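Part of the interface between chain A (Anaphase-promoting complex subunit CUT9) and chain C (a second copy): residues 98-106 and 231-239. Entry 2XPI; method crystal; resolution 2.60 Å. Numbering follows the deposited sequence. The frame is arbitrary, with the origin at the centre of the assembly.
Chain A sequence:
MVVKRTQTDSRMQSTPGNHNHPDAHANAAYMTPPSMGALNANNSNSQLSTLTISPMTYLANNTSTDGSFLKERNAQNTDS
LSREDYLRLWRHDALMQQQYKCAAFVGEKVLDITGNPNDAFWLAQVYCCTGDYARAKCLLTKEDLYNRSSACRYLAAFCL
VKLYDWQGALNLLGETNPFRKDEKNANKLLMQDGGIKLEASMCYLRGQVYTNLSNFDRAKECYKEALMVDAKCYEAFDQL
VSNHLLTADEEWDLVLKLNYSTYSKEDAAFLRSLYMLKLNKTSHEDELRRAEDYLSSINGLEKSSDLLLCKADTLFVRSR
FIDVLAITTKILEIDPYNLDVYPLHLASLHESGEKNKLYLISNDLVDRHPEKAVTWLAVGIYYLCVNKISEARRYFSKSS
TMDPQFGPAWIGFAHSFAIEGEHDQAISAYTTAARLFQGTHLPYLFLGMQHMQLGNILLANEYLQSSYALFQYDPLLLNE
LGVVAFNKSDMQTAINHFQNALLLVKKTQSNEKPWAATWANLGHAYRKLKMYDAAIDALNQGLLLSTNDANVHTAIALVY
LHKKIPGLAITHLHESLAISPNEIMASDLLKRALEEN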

# COMPACT_ATOMS: atom_id res chain seq x y z
N GLN A 98 3.71 -2.16 14.12
CA GLN A 98 2.73 -2.09 13.04
C GLN A 98 1.35 -2.44 13.52
O GLN A 98 0.54 -3.01 12.79
N GLN A 99 1.10 -2.10 14.78
CA GLN A 99 -0.24 -2.15 15.32
C GLN A 99 -0.75 -0.73 15.26
O GLN A 99 -0.59 0.05 16.20
N TYR A 100 -1.33 -0.38 14.12
CA TYR A 100 -1.63 1.01 13.79
C TYR A 100 -2.93 1.55 14.37
O TYR A 100 -3.07 2.76 14.60
N LYS A 101 -3.91 0.67 14.59
CA LYS A 101 -5.14 1.10 15.21
C LYS A 101 -4.81 1.57 16.62
O LYS A 101 -5.33 2.58 17.10
N CYS A 102 -3.88 0.86 17.26
CA CYS A 102 -3.45 1.15 18.61
C CYS A 102 -2.61 2.41 18.71
O CYS A 102 -2.80 3.21 19.62
N ALA A 103 -1.67 2.59 17.81
CA ALA A 103 -0.81 3.78 17.81
C ALA A 103 -1.58 5.07 17.50
O ALA A 103 -1.27 6.13 18.04
N ALA A 104 -2.56 4.98 16.62
CA ALA A 104 -3.47 6.09 16.37
C ALA A 104 -4.30 6.36 17.61
O ALA A 104 -4.52 7.51 17.97
N PHE A 105 -4.76 5.31 18.28
CA PHE A 105 -5.55 5.49 19.48
C PHE A 105 -4.77 6.19 20.59
O PHE A 105 -5.28 7.11 21.23
N VAL A 106 -3.54 5.76 20.82
CA VAL A 106 -2.75 6.33 21.91
C VAL A 106 -2.22 7.69 21.52
O VAL A 106 -2.21 8.61 22.34
N ALA C 231 -2.53 -5.16 28.85
CA ALA C 231 -3.75 -4.37 28.66
C ALA C 231 -3.61 -3.36 27.52
O ALA C 231 -4.60 -2.88 26.99
N LYS C 232 -2.37 -3.05 27.15
CA LYS C 232 -2.11 -2.09 26.08
C LYS C 232 -2.32 -2.67 24.68
O LYS C 232 -2.19 -1.95 23.70
N CYS C 233 -2.66 -3.95 24.58
CA CYS C 233 -2.89 -4.51 23.25
C CYS C 233 -4.24 -4.13 22.67
O CYS C 233 -5.07 -4.98 22.37
N TYR C 234 -4.45 -2.84 22.52
CA TYR C 234 -5.63 -2.31 21.87
C TYR C 234 -5.98 -2.88 20.46
O TYR C 234 -7.15 -2.85 20.08
N GLU C 235 -5.02 -3.38 19.67
CA GLU C 235 -5.40 -3.99 18.38
C GLU C 235 -6.31 -5.17 18.64
O GLU C 235 -7.28 -5.37 17.94
N ALA C 236 -5.96 -5.96 19.66
CA ALA C 236 -6.76 -7.12 20.04
C ALA C 236 -8.15 -6.71 20.49
O ALA C 236 -9.15 -7.30 20.07
N PHE C 237 -8.20 -5.69 21.35
CA PHE C 237 -9.44 -5.12 21.84
C PHE C 237 -10.31 -4.63 20.70
O PHE C 237 -11.51 -4.92 20.65
N ASP C 238 -9.70 -3.90 19.77
CA ASP C 238 -10.41 -3.36 18.61
C ASP C 238 -10.99 -4.49 17.76
O ASP C 238 -12.04 -4.31 17.14
N GLN C 239 -10.31 -5.63 17.71
CA GLN C 239 -10.85 -6.76 16.97
C GLN C 239 -12.09 -7.31 17.66
O GLN C 239 -13.12 -7.51 17.02

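Two helix starts meet here, the helix axes 8.4 Å apart at closest approach and their directions 105° apart. C102(A) and Y234(C) bring their CA atoms to 5.2 Å of each other, and the side chains around them fill the crossing.

The aromatic contact is a stack. F105(A) and Y234(C) both point toward the opposing stretch, both with chi1 t, and their rings lie almost parallel, planes at 4° and centroids 4.1 Å apart in an offset arrangement; F105(A) CD2 comes to 3.7 Å from Y234(C) CD1. The CB of F105(A) also sits over the tyrosine face, making a CH-pi contact. Flat rings suit this place because they can cover one another face to face. Beside them C102(A), chi1 t, points sideways at the point where the backbones come near; its CB lies 4.0 Å from Y234(C) CB, and its SG is 3.7 Å from K232(C) O.

The polar centre is E235(C), whose m, m side chain folds toward the beginning of the chain A helix. There, backbone NH groups of the first turn lack acceptors within their own helix, and a carboxylate can supply one. C102(A) N donates to E235(C) OE2 at 2.4 Å, a very short distance to be read cautiously, since OE2 is crowded in the model. E235(C) OE1 accepts from the O of water 1 at 2.9 Å; that same water O accepts from Y100(A) N at 3.2 Å, extending the glutamate's reach to a second amide.

Aliphatic portions of polar side chains add to the packing. Q99(A), chi1 m and chi2 t, points inward, its CB a very tight 3.1 Å from E235(C) CG, while its NE2 is hydrogen-bonded elsewhere in the structure. K101(A), chi1 m, starts inward but its end leads away; its CD passes 3.8 Å from D238(C) OD1.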

# COMPACT_ATOMS: atom_id res chain seq x y z
CB GLN A 98 3.13 -3.00 11.88
CG GLN A 98 4.53 -2.74 11.40
CD GLN A 98 4.96 -3.69 10.30
OE1 GLN A 98 4.73 -3.43 9.12
NE2 GLN A 98 5.60 -4.79 10.69
CB GLN A 99 -0.18 -2.70 16.73
CG GLN A 99 0.19 -4.18 16.72
CD GLN A 99 0.43 -4.76 18.11
OE1 GLN A 99 -0.04 -4.24 19.12
NE2 GLN A 99 1.15 -5.88 18.15
CB TYR A 100 -1.61 1.21 12.27
CG TYR A 100 -0.26 0.94 11.67
CD1 TYR A 100 0.87 1.53 12.20
CD2 TYR A 100 -0.10 0.09 10.57
CE1 TYR A 100 2.12 1.30 11.68
CE2 TYR A 100 1.16 -0.15 10.02
CZ TYR A 100 2.26 0.47 10.58
OH TYR A 100 3.54 0.26 10.09
CB LYS A 101 -6.16 -0.03 15.24
CG LYS A 101 -6.89 -0.25 13.93
CD LYS A 101 -8.23 0.45 13.95
CE LYS A 101 -8.98 0.27 12.65
NZ LYS A 101 -8.29 0.96 11.54
CB CYS A 102 -2.69 -0.04 19.17
SG CYS A 102 -1.85 0.30 20.73
CB ALA A 103 0.36 3.59 16.80
CB ALA A 104 -4.37 5.79 15.18
CB PHE A 105 -6.06 4.14 19.99
CG PHE A 105 -6.88 4.23 21.24
CD1 PHE A 105 -8.14 4.81 21.22
CD2 PHE A 105 -6.39 3.74 22.44
CE1 PHE A 105 -8.91 4.89 22.40
CE2 PHE A 105 -7.15 3.80 23.61
CZ PHE A 105 -8.41 4.38 23.59
CB VAL A 106 -1.59 5.40 22.34
CG1 VAL A 106 -0.80 6.02 23.46
CG2 VAL A 106 -2.13 4.05 22.75
CB ALA C 231 -4.15 -3.66 29.95
CB LYS C 232 -0.71 -1.47 26.20
CG LYS C 232 -0.50 -0.76 27.52
CD LYS C 232 0.73 0.11 27.53
CE LYS C 232 1.89 -0.58 28.18
NZ LYS C 232 2.43 -1.60 27.26
CB CYS C 233 -2.71 -6.03 23.23
SG CYS C 233 -2.47 -6.64 21.55
CB TYR C 234 -5.53 -0.78 21.84
CG TYR C 234 -6.74 -0.09 21.26
CD1 TYR C 234 -7.79 0.30 22.06
CD2 TYR C 234 -6.81 0.17 19.89
CE1 TYR C 234 -8.90 0.93 21.52
CE2 TYR C 234 -7.91 0.79 19.34
CZ TYR C 234 -8.96 1.18 20.15
OH TYR C 234 -10.05 1.81 19.59
CB GLU C 235 -4.20 -4.50 17.55
CG GLU C 235 -3.20 -3.50 17.02
CD GLU C 235 -3.75 -2.54 15.98
OE1 GLU C 235 -3.86 -2.90 14.78
OE2 GLU C 235 -4.05 -1.40 16.37
CB ALA C 236 -6.06 -7.90 21.11
CB PHE C 237 -9.14 -3.96 22.78
CG PHE C 237 -10.36 -3.34 23.40
CD1 PHE C 237 -11.05 -4.00 24.40
CD2 PHE C 237 -10.81 -2.10 22.99
CE1 PHE C 237 -12.18 -3.43 24.97
CE2 PHE C 237 -11.93 -1.53 23.57
CZ PHE C 237 -12.62 -2.20 24.55
CB ASP C 238 -9.49 -2.48 17.75
CG ASP C 238 -10.11 -2.13 16.39
OD1 ASP C 238 -9.72 -2.74 15.37
OD2 ASP C 238 -10.99 -1.25 16.34
CB GLN C 239 -9.81 -7.87 16.78
CG GLN C 239 -8.84 -7.61 15.64
CD GLN C 239 -9.54 -7.34 14.32
OE1 GLN C 239 -10.29 -8.18 13.81
NE2 GLN C 239 -9.30 -6.16 13.75
O HOH W 1 -3.02 -2.17 12.15